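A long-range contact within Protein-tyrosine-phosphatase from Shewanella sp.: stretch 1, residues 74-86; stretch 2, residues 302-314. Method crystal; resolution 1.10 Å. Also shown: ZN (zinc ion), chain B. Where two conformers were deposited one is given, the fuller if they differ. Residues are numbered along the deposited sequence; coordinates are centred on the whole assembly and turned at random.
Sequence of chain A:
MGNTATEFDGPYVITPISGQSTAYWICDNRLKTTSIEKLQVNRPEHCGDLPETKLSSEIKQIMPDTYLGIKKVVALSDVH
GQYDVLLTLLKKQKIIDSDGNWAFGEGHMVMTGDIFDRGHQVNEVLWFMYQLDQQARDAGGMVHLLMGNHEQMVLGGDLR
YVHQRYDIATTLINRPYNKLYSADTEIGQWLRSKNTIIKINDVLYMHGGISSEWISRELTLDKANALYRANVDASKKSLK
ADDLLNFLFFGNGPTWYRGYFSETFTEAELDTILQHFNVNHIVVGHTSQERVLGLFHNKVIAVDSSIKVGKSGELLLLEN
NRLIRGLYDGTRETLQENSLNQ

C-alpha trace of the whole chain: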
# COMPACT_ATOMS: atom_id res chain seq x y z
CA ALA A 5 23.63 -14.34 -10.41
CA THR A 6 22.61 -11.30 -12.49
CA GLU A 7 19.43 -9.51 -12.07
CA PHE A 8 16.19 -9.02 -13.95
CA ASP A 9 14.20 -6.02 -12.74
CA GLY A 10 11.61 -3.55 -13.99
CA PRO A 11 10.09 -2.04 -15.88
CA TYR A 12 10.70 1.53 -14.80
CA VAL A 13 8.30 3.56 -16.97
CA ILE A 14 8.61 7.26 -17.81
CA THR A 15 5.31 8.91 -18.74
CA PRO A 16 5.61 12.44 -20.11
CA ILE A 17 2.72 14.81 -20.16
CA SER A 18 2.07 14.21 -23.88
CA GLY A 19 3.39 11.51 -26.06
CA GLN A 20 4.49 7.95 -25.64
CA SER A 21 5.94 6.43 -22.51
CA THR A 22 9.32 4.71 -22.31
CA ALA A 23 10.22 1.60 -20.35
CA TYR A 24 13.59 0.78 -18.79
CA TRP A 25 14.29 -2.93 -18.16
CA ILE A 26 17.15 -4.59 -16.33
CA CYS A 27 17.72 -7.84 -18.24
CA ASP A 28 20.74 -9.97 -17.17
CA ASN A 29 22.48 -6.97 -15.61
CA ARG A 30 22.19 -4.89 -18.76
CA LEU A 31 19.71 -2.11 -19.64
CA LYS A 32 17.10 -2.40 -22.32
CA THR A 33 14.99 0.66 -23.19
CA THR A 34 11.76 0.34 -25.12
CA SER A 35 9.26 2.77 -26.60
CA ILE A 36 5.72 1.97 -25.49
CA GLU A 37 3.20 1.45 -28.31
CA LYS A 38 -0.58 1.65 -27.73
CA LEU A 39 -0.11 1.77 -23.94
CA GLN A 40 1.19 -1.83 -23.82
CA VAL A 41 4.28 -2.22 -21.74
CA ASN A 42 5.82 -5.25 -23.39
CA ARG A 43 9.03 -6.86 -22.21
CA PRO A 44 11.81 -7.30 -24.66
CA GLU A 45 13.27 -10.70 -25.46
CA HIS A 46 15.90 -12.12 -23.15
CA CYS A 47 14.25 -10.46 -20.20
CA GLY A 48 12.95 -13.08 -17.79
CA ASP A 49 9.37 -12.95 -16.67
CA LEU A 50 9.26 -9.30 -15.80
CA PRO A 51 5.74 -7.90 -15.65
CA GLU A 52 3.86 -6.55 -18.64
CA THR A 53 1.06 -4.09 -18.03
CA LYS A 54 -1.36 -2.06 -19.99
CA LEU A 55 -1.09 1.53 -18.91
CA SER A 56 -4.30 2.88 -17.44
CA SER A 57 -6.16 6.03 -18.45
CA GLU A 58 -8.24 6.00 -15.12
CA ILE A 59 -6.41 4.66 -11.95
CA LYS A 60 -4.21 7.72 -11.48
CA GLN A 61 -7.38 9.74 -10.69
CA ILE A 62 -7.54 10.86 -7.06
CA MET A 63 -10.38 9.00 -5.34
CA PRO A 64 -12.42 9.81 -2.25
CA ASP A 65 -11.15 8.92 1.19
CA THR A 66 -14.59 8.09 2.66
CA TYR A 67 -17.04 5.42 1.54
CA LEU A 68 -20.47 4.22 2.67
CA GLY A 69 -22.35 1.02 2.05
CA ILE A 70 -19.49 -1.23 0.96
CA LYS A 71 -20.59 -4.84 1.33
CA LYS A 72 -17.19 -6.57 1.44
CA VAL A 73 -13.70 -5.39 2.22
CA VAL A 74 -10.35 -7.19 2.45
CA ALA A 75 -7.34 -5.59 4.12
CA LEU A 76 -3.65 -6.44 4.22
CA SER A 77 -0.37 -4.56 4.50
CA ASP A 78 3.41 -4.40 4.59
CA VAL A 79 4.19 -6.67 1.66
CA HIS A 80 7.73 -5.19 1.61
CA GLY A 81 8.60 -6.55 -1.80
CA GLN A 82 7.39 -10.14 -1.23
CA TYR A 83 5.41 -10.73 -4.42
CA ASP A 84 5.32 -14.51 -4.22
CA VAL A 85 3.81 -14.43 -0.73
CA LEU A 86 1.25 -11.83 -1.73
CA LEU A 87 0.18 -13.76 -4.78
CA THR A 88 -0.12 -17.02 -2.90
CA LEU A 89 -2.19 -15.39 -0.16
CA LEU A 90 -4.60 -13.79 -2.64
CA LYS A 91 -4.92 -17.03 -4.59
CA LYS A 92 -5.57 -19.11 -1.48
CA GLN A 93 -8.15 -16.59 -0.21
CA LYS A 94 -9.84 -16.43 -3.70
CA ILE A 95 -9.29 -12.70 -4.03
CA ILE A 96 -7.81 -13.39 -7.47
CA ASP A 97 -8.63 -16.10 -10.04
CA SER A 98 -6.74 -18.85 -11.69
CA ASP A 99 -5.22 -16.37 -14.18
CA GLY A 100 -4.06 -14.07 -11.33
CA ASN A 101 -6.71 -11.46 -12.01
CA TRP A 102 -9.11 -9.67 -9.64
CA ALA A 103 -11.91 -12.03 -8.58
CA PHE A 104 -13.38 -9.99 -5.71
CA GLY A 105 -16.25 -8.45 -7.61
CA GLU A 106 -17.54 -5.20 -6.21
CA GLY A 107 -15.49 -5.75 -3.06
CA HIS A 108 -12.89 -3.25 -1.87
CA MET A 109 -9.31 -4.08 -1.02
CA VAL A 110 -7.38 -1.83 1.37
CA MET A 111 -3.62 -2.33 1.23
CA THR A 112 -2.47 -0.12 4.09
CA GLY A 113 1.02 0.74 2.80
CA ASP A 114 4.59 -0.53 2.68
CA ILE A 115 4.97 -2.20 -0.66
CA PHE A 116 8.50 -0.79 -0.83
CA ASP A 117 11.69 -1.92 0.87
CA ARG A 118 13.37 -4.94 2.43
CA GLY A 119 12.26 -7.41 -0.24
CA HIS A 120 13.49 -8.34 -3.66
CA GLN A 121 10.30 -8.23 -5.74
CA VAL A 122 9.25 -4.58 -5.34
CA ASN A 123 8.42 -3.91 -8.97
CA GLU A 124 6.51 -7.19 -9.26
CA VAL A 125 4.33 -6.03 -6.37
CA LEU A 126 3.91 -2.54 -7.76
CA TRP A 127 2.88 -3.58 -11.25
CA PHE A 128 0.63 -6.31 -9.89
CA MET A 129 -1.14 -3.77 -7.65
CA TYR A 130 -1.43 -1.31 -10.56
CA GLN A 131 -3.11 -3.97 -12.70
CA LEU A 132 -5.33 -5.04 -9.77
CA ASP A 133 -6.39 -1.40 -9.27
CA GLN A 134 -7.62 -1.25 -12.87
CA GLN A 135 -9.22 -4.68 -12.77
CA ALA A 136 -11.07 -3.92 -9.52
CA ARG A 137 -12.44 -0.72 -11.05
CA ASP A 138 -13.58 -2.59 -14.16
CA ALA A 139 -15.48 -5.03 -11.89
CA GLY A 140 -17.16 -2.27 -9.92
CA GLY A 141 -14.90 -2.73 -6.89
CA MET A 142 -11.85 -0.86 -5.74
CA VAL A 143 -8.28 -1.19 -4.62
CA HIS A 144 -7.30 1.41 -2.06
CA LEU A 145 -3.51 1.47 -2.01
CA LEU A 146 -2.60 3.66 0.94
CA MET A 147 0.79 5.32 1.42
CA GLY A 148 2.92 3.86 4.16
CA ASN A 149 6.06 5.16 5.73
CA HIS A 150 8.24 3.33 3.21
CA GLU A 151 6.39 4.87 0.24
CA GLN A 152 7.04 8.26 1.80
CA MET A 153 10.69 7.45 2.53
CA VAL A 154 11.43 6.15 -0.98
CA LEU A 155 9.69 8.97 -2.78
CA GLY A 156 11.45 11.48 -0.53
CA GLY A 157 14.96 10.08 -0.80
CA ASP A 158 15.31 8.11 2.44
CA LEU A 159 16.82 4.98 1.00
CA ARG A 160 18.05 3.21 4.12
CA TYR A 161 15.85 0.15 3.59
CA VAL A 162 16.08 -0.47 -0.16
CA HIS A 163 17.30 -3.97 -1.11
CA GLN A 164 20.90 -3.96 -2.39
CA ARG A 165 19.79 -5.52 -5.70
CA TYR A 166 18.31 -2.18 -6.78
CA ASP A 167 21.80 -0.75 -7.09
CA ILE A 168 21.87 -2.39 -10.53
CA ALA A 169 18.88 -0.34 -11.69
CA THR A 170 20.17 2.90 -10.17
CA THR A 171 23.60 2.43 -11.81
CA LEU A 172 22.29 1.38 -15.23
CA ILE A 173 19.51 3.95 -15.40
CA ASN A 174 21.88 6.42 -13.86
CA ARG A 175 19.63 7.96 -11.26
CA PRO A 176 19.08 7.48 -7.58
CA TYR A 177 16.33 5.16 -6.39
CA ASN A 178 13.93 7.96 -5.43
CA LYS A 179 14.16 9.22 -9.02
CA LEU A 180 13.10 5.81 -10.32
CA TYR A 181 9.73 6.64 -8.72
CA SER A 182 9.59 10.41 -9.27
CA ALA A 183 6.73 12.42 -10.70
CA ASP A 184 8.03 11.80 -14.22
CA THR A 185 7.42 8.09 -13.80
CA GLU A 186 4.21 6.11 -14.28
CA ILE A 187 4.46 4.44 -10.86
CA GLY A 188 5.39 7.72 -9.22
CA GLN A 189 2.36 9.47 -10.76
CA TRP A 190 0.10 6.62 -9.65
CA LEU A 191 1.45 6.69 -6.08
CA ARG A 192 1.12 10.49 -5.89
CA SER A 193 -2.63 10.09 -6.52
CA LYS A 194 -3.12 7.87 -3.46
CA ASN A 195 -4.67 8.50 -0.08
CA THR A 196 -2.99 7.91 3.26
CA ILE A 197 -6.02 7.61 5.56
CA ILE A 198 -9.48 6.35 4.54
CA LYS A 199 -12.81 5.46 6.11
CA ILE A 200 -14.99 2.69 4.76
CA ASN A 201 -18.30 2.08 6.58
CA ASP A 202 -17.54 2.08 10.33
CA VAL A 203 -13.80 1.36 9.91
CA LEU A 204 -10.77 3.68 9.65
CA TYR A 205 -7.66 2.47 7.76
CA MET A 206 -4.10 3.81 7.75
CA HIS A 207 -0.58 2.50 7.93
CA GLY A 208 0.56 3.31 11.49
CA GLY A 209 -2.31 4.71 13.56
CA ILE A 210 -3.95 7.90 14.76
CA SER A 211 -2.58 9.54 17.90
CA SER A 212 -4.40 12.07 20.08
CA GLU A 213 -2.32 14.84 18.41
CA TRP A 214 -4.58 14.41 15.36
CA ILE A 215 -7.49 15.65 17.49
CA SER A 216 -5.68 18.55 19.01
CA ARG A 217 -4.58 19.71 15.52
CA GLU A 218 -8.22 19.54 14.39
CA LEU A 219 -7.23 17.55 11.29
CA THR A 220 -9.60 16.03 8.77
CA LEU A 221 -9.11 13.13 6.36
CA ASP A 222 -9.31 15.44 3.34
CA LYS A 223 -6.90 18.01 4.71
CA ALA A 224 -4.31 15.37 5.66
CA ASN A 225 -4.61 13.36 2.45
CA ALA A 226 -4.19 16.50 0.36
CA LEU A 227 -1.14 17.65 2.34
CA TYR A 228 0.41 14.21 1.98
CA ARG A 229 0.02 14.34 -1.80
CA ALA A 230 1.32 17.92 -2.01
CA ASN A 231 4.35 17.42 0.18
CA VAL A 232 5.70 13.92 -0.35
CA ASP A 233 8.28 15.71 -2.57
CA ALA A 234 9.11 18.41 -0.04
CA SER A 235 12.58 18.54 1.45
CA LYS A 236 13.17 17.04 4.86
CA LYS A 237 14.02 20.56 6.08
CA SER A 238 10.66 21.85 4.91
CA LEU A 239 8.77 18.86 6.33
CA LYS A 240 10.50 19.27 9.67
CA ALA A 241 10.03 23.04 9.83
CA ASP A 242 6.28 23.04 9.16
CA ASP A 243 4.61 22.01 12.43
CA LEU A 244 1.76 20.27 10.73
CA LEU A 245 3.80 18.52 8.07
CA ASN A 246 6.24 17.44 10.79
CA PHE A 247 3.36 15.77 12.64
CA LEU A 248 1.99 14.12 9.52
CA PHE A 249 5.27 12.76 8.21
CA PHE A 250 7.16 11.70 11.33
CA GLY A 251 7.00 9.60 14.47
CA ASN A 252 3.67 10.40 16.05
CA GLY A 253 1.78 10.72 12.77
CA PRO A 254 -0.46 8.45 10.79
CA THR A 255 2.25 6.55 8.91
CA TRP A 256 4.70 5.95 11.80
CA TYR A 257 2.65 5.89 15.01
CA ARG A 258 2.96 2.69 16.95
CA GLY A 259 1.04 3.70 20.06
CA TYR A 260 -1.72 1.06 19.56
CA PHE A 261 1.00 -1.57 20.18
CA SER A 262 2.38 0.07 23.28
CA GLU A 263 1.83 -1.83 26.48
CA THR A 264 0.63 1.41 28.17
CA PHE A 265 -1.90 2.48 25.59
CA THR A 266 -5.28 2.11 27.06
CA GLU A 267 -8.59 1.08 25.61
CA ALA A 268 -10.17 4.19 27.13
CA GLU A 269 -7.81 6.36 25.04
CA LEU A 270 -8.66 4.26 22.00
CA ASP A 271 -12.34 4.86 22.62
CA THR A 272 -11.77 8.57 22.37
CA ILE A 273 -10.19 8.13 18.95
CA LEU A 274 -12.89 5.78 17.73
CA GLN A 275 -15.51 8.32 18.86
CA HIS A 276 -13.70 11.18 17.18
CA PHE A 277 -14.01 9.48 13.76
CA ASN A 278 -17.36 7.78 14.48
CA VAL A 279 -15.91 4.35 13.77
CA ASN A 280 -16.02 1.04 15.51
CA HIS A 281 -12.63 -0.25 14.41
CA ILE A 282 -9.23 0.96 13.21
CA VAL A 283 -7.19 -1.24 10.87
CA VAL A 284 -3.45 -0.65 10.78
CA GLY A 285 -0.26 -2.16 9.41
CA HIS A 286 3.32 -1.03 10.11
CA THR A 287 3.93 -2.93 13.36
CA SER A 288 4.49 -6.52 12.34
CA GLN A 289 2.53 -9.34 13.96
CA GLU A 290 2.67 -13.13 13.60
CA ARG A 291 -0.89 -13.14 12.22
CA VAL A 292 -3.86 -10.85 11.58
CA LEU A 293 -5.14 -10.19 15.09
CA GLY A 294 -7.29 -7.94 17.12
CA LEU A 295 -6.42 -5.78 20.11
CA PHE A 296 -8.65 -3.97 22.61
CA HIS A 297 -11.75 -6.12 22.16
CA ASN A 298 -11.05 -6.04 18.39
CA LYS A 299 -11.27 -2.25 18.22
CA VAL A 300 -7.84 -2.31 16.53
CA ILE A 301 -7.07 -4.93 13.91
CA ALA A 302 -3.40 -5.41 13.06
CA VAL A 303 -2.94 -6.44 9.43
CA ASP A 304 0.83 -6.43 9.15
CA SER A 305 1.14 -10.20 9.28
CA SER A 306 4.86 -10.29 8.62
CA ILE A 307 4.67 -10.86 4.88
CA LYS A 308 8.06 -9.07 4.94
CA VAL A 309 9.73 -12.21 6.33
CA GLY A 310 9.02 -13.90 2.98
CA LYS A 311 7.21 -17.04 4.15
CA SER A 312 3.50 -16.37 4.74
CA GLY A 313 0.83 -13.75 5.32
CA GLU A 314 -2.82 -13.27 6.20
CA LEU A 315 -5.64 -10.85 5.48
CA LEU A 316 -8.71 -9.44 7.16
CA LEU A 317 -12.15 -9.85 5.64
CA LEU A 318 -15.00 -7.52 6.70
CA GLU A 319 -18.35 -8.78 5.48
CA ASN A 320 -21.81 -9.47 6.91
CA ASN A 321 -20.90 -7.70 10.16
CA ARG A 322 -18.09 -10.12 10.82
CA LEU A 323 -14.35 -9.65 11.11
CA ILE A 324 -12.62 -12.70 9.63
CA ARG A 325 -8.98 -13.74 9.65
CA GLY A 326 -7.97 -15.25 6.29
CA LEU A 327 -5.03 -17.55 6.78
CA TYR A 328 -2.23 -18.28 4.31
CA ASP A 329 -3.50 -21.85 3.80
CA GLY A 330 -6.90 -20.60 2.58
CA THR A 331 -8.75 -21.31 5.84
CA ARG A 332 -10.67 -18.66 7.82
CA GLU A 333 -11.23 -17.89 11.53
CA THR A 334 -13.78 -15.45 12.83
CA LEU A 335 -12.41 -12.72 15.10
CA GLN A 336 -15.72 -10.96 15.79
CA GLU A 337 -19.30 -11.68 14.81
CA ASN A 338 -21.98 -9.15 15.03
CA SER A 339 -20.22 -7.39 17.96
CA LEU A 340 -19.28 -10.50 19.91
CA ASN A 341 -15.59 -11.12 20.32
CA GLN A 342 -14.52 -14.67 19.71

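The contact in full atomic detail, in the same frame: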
# COMPACT_ATOMS: atom_id res chain seq x y z
N VAL A 74 -11.52 -6.44 2.00
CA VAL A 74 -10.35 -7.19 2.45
C VAL A 74 -9.22 -6.22 2.70
O VAL A 74 -9.00 -5.25 1.97
CB VAL A 74 -10.09 -8.23 1.35
CG1 VAL A 74 -9.65 -7.61 0.02
CG2 VAL A 74 -9.02 -9.18 1.81
N ALA A 75 -8.45 -6.46 3.77
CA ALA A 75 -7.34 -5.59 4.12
C ALA A 75 -6.09 -6.40 4.40
O ALA A 75 -6.16 -7.51 4.96
CB ALA A 75 -7.70 -4.75 5.34
N LEU A 76 -4.97 -5.83 4.04
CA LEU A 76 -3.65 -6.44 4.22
C LEU A 76 -2.62 -5.35 4.08
O LEU A 76 -2.92 -4.22 3.70
CB LEU A 76 -3.39 -7.63 3.28
CG LEU A 76 -3.26 -7.26 1.78
CD1 LEU A 76 -2.78 -8.48 1.01
CD2 LEU A 76 -4.55 -6.80 1.15
N SER A 77 -1.35 -5.64 4.40
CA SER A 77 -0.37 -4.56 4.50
C SER A 77 1.04 -5.08 4.54
O SER A 77 1.30 -6.25 4.76
CB SER A 77 -0.61 -3.86 5.84
OG SER A 77 -0.03 -2.57 5.88
N ASP A 78 1.99 -4.18 4.33
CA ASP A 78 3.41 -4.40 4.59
C ASP A 78 3.96 -5.60 3.82
O ASP A 78 4.68 -6.45 4.32
CB ASP A 78 3.66 -4.55 6.10
CG ASP A 78 3.39 -3.25 6.84
OD1 ASP A 78 4.31 -2.42 7.04
OD2 ASP A 78 2.20 -3.02 7.18
N VAL A 79 3.63 -5.62 2.51
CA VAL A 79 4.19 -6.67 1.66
C VAL A 79 5.72 -6.57 1.55
O VAL A 79 6.36 -7.60 1.42
CB VAL A 79 3.47 -6.61 0.30
CG1 VAL A 79 4.12 -7.48 -0.74
CG2 VAL A 79 1.99 -6.95 0.44
N HIS A 80 6.26 -5.36 1.56
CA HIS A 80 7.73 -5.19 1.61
C HIS A 80 8.43 -6.03 0.57
O HIS A 80 9.32 -6.84 0.82
CB HIS A 80 8.25 -5.48 3.04
CG HIS A 80 7.97 -4.31 3.94
ND1 HIS A 80 8.44 -3.06 3.69
CD2 HIS A 80 7.31 -4.22 5.12
CE1 HIS A 80 8.04 -2.24 4.65
NE2 HIS A 80 7.34 -2.91 5.58
N GLY A 81 7.95 -5.93 -0.68
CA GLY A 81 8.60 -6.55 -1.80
C GLY A 81 8.49 -8.06 -1.89
O GLY A 81 9.30 -8.66 -2.65
N GLN A 82 7.58 -8.68 -1.20
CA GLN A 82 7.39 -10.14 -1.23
C GLN A 82 6.20 -10.50 -2.12
O GLN A 82 5.10 -10.77 -1.67
CB GLN A 82 7.25 -10.67 0.17
CG GLN A 82 8.47 -10.45 1.01
CD GLN A 82 9.69 -11.24 0.61
OE1 GLN A 82 10.84 -10.81 0.97
NE2 GLN A 82 9.56 -12.34 -0.05
N TYR A 83 6.43 -10.45 -3.43
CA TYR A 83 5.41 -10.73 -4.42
C TYR A 83 4.88 -12.15 -4.35
O TYR A 83 3.66 -12.39 -4.36
CB TYR A 83 5.94 -10.45 -5.83
CG TYR A 83 5.01 -10.88 -6.94
CD1 TYR A 83 5.27 -11.93 -7.76
CD2 TYR A 83 3.83 -10.15 -7.14
CE1 TYR A 83 4.43 -12.31 -8.78
CE2 TYR A 83 2.96 -10.53 -8.17
CZ TYR A 83 3.25 -11.59 -8.97
OH TYR A 83 2.35 -11.92 -9.97
N ASP A 84 5.77 -13.15 -4.24
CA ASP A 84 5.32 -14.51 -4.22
C ASP A 84 4.38 -14.75 -3.07
O ASP A 84 3.35 -15.47 -3.22
CB ASP A 84 6.50 -15.50 -4.12
CG ASP A 84 7.49 -15.41 -5.26
OD1 ASP A 84 7.11 -15.00 -6.38
OD2 ASP A 84 8.65 -15.78 -5.01
N VAL A 85 4.69 -14.24 -1.89
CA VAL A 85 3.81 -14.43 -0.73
C VAL A 85 2.47 -13.73 -0.94
O VAL A 85 1.41 -14.33 -0.67
CB VAL A 85 4.49 -13.91 0.55
CG1 VAL A 85 3.57 -13.97 1.76
CG2 VAL A 85 5.77 -14.70 0.84
N LEU A 86 2.49 -12.51 -1.43
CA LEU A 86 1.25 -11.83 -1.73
C LEU A 86 0.37 -12.59 -2.67
O LEU A 86 -0.85 -12.75 -2.48
CB LEU A 86 1.57 -10.44 -2.29
CG LEU A 86 0.40 -9.62 -2.80
CD1 LEU A 86 -0.56 -9.29 -1.66
CD2 LEU A 86 0.89 -8.35 -3.51
N ALA A 302 -4.75 -5.48 13.62
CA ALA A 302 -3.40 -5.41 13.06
C ALA A 302 -3.34 -6.29 11.84
O ALA A 302 -3.63 -7.49 11.89
CB ALA A 302 -2.40 -5.90 14.11
N VAL A 303 -2.99 -5.70 10.69
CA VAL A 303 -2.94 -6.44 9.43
C VAL A 303 -1.54 -6.42 8.80
O VAL A 303 -1.44 -6.84 7.64
CB VAL A 303 -4.03 -5.96 8.45
CG1 VAL A 303 -5.42 -6.19 9.04
CG2 VAL A 303 -3.87 -4.51 8.02
N ASP A 304 -0.53 -6.06 9.55
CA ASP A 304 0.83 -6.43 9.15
C ASP A 304 1.06 -7.81 9.73
O ASP A 304 1.26 -7.93 10.95
CB ASP A 304 1.85 -5.41 9.59
CG ASP A 304 3.28 -5.78 9.21
OD1 ASP A 304 4.15 -4.91 9.40
OD2 ASP A 304 3.49 -6.93 8.72
N SER A 305 0.98 -8.82 8.90
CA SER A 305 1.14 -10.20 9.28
C SER A 305 2.49 -10.77 8.98
O SER A 305 2.65 -11.98 8.80
CB SER A 305 0.05 -10.98 8.56
OG SER A 305 0.35 -10.81 7.21
N SER A 306 3.47 -9.89 8.87
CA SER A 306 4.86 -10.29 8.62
C SER A 306 5.09 -10.92 7.26
O SER A 306 6.00 -11.75 7.12
CB SER A 306 5.40 -11.16 9.76
OG SER A 306 5.42 -10.39 10.98
N ILE A 307 4.34 -10.49 6.25
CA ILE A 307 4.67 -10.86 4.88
C ILE A 307 6.14 -10.54 4.60
O ILE A 307 6.78 -11.24 3.78
CB ILE A 307 3.70 -10.16 3.90
CG1 ILE A 307 2.32 -10.71 4.04
CG2 ILE A 307 4.23 -10.29 2.45
CD1 ILE A 307 1.24 -9.90 3.31
N LYS A 308 6.70 -9.50 5.21
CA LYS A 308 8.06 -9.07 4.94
C LYS A 308 9.08 -10.16 5.17
O LYS A 308 10.14 -10.08 4.59
CB LYS A 308 8.43 -7.84 5.78
CG LYS A 308 8.59 -8.16 7.28
CD LYS A 308 8.74 -6.96 8.14
CE LYS A 308 8.98 -7.33 9.59
NZ LYS A 308 9.14 -6.15 10.46
N VAL A 309 8.76 -11.14 6.01
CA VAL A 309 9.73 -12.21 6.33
C VAL A 309 9.82 -13.17 5.17
O VAL A 309 10.79 -13.92 5.07
CB VAL A 309 9.34 -12.86 7.65
CG1 VAL A 309 10.18 -14.07 8.03
CG2 VAL A 309 9.55 -11.85 8.76
N GLY A 310 8.87 -13.15 4.22
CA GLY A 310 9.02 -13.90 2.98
C GLY A 310 8.48 -15.30 2.99
O GLY A 310 8.70 -16.04 2.03
N LYS A 311 7.74 -15.68 4.03
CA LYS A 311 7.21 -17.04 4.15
C LYS A 311 5.70 -17.17 4.07
O LYS A 311 5.24 -18.13 3.51
CB LYS A 311 7.70 -17.66 5.47
CG LYS A 311 9.20 -17.83 5.44
CD LYS A 311 9.74 -18.08 6.83
CE LYS A 311 11.27 -18.20 6.75
NZ LYS A 311 12.04 -17.24 7.62
N SER A 312 4.96 -16.22 4.69
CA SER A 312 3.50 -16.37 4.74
C SER A 312 2.90 -15.00 5.04
O SER A 312 3.60 -14.08 5.42
CB SER A 312 3.07 -17.35 5.80
OG SER A 312 3.43 -16.88 7.08
N GLY A 313 1.58 -14.91 4.90
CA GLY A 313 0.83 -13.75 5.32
C GLY A 313 -0.62 -14.12 5.44
O GLY A 313 -1.04 -15.21 5.11
N GLU A 314 -1.47 -13.23 5.88
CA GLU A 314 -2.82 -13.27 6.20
C GLU A 314 -3.49 -11.96 5.82
O GLU A 314 -2.86 -10.91 5.63
CB GLU A 314 -3.06 -13.53 7.72
CG GLU A 314 -2.36 -14.82 8.15
CD GLU A 314 -2.80 -15.28 9.54
OE1 GLU A 314 -2.38 -16.41 9.92
OE2 GLU A 314 -3.46 -14.50 10.27
ZN ZN B . 6.27 -2.13 7.09
O HOH W 1 2.24 -8.28 6.39
O HOH W 2 5.42 -7.41 6.78
O HOH W 3 10.90 -8.41 2.58
O HOH W 4 10.50 -14.82 -0.32
O HOH W 5 6.49 -3.84 8.32
O HOH W 6 6.54 -0.82 8.54

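No direct hydrogen bond joins the two stretches, although their backbones run close together from Leu-76 beside Val-303 to Val-85 beside Ser-312. Packing, bridging waters and a zinc site make the contact.

The apolar part centres on Ile-307, which has the largest area covered by the opposing stretch. Its CG2 lies 3.8 Å from Val-85 CG1, and its CD1 lies 4.2 Å from Val-79 CG2. The CB of Gln-82 adds to this packing, 3.8 Å from Ile-307 CG2. Val-85 points toward stretch 2 and also meets backbone: its CG2 is 3.4 Å from Gly-310 O, and its CG1 is 3.5 Å from Ser-312 C. Farther along, Val-303 CG2 packs 4.0 Å from Ser-77 CB. His-80 CB and Lys-308 CB touch at 3.6 Å, while the end of the lysine leads away.

Two glycines fit tight places. A CB on Gly-310 would sit 3.3 Å from Gln-82 NE2, and the backbone angles there also call for glycine. A CB on Gly-313 would clash with Ile-307 CG1.

Waters bridge polar atoms of the two stretches. Water 1 accepts from Ile-307 N and lies 2.8 Å from Ser-77 O and 3.0 Å from Asp-304 OD2. Water 2 accepts from Lys-308 N and lies 2.7 Å from Asp-78 O and 2.8 Å from Asp-304 OD2. Water 3 lies 2.8 Å from His-80 O and 2.7 Å from Lys-308 O. Asp-304 OD2 also accepts from Ser-306 N at 3.0 Å, which ties the side chain to its own loop.

Asp-78 OD1 and His-80 NE2 each bind zinc at 2.0 Å. Asp-304 joins indirectly: water 5, a zinc ligand, donates to its OD1 at 2.8 Å. The two acidic groups are close, with Asp-78 OD2 3.5 Å from Asp-304 OD1. Ser-77 OG donates to Asp-78 OD2 at 2.6 Å.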